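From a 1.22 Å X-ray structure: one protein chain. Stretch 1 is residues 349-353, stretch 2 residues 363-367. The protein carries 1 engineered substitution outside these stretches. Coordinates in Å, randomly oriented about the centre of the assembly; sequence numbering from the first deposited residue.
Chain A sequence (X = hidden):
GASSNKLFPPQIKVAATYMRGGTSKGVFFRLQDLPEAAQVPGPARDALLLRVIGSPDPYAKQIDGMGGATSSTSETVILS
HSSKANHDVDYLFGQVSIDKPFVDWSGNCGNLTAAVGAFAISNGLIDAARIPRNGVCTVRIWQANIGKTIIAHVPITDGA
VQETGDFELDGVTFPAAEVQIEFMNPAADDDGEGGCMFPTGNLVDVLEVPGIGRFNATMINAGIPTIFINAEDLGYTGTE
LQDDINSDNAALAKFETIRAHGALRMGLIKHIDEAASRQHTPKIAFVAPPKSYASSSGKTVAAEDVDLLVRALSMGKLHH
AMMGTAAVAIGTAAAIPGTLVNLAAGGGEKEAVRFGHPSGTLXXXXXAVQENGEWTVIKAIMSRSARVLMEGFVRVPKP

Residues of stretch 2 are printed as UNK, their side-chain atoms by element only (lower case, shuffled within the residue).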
# COMPACT_ATOMS: atom_id res chain seq x y z
N GLU A 349 12.80 38.20 7.77
CA GLU A 349 12.91 37.71 6.41
C GLU A 349 13.69 36.39 6.38
O GLU A 349 14.63 36.20 7.16
CB GLU A 349 13.56 38.77 5.51
CG GLU A 349 12.69 40.01 5.35
CD GLU A 349 13.35 41.08 4.51
OE1 GLU A 349 13.53 40.85 3.29
OE2 GLU A 349 13.69 42.15 5.05
N LYS A 350 13.27 35.48 5.51
CA LYS A 350 13.83 34.13 5.45
C LYS A 350 13.81 33.61 4.03
O LYS A 350 12.74 33.37 3.46
CB LYS A 350 13.02 33.17 6.33
CG LYS A 350 13.14 33.45 7.79
CD LYS A 350 12.36 32.46 8.61
CE LYS A 350 12.46 32.83 10.07
NZ LYS A 350 13.89 32.86 10.51
N GLU A 351 14.99 33.40 3.45
CA GLU A 351 15.05 32.92 2.07
C GLU A 351 14.84 31.42 1.95
O GLU A 351 14.61 30.91 0.86
CB GLU A 351 16.34 33.36 1.37
CG GLU A 351 17.62 32.86 1.99
CD GLU A 351 18.84 33.50 1.35
OE1 GLU A 351 18.68 34.54 0.67
OE2 GLU A 351 19.96 32.97 1.53
N ALA A 352 14.91 30.71 3.07
CA ALA A 352 14.65 29.28 3.08
C ALA A 352 14.41 28.83 4.50
O ALA A 352 14.82 29.51 5.45
CB ALA A 352 15.83 28.51 2.49
N VAL A 353 13.74 27.69 4.65
CA VAL A 353 13.65 27.01 5.93
C VAL A 353 13.81 25.52 5.73
O VAL A 353 13.41 24.97 4.69
CB VAL A 353 12.31 27.26 6.67
CG1 VAL A 353 12.26 28.67 7.26
CG2 VAL A 353 11.10 26.96 5.77
N UNK A 363 14.10 20.87 3.19
CA UNK A 363 14.48 22.27 2.98
C UNK A 363 13.75 22.84 1.78
O UNK A 363 13.77 22.26 0.68
n UNK A 363 17.85 25.78 0.18
c UNK A 363 16.46 23.82 2.61
c UNK A 363 15.99 22.39 2.75
n UNK A 363 18.47 25.24 2.33
n UNK A 363 18.93 27.33 1.48
c UNK A 363 17.94 23.88 2.26
c UNK A 363 18.42 26.12 1.33
N UNK A 364 13.10 23.98 1.97
CA UNK A 364 12.41 24.67 0.90
C UNK A 364 12.83 26.13 0.93
O UNK A 364 12.92 26.74 2.00
c UNK A 364 10.86 24.52 1.04
c UNK A 364 10.16 25.31 -0.04
c UNK A 364 10.38 24.93 2.44
N UNK A 365 13.13 26.68 -0.24
CA UNK A 365 13.49 28.08 -0.33
C UNK A 365 12.39 28.84 -1.04
O UNK A 365 11.82 28.35 -2.00
N UNK A 366 12.06 30.04 -0.55
CA UNK A 366 11.08 30.88 -1.22
C UNK A 366 11.59 32.30 -1.27
O UNK A 366 11.98 32.87 -0.25
c UNK A 366 9.74 30.83 -0.52
N UNK A 367 11.57 32.86 -2.48
CA UNK A 367 12.13 34.19 -2.74
C UNK A 367 11.04 35.26 -2.67
O UNK A 367 10.29 35.45 -3.63
c UNK A 367 14.05 35.44 -5.90
c UNK A 367 12.80 34.18 -4.11
c UNK A 367 13.47 35.49 -4.50
n UNK A 367 14.64 36.54 -6.34
o UNK A 367 13.97 34.41 -6.58
O HOH W 1 12.53 35.34 0.89
O HOH W 2 11.54 30.56 2.81

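Position 363 carries seven side-chain atoms, four carbons and three nitrogens: an unbranched run of three carbons leads to a nitrogen and then to a carbon bearing two further nitrogens. One terminal nitrogen of position 363 lies 3.5 Å from Ala352 CB. This planar three-nitrogen end is a guanidinium, and the residue is Arg363. Its chain is extended, with chi1, chi2 and chi3 all t, and the methyl group of Ala352 lies over one face of the guanidinium, nearest to NH1. Arg363 CA approaches Val353 O at 3.4 Å in a CA-H...O contact.

Position 364 has three carbons, the first carrying the other two, and one of the outer carbons of position 364 lies 4.0 Å from Val353 CG2. A side chain that branches at CB into two methyl groups and contains no heteroatom is valine. Val364, with chi1 in p, points to the same face of the sheet as Val353, and the carbon in contact is CG1.

Position 365 has no side-chain atoms at all. The CA of position 365 sits 3.8 Å from Ala352 CA, 3.7 Å from Ala352 CB and 3.3 Å from Glu351 O. The residue is therefore Gly365. An ideal CB on Gly365 would lie only 3.3 Å from Glu351 O, a tight approach, so the bare backbone suits this close passage.

Position 366 shows a single carbon; the CB of position 366 comes no closer to stretch 1 than 5.1 Å, from Glu351 O. One carbon alone defines Ala366. Its contribution is made through the backbone: Ala366 N donates a weak hydrogen bond to Glu351 O at 3.0 Å, with an angle of 134° at the hydrogen.

Position 367 has three carbons in a row, the third bearing one oxygen and one nitrogen. Its CA-to-CB bond points away from stretch 1, and the nearest side-chain approach is 6.2 Å, from the CB of position 367 to Glu351 O. The terminal carboxamide identifies Gln367.

The contact is an antiparallel backbone pairing. Val353 and Val364 form its hydrogen-bonded pair, with Val353 N donating to Val364 O and Val364 N to Val353 O, both at 2.9 Å and nearly straight. Ala352 and Gly365 follow as a non-hydrogen-bonded pair, where Ala352 CA also contacts Val364 O at 3.3 Å. Beyond them the regular pairing gives way to the weak bond at Glu351, and water enters: the O of water 1 lies 3.2 Å from Lys350 O and 2.8 Å from Ala366 O, between two carbonyl oxygens that cannot bond to each other. Side chains add the valine contact on one face and the Arg363–Ala352 packing. The two stretches together bury 287 Å², both sides summed.

Stretch 2, residues 363-367: RVGAQ
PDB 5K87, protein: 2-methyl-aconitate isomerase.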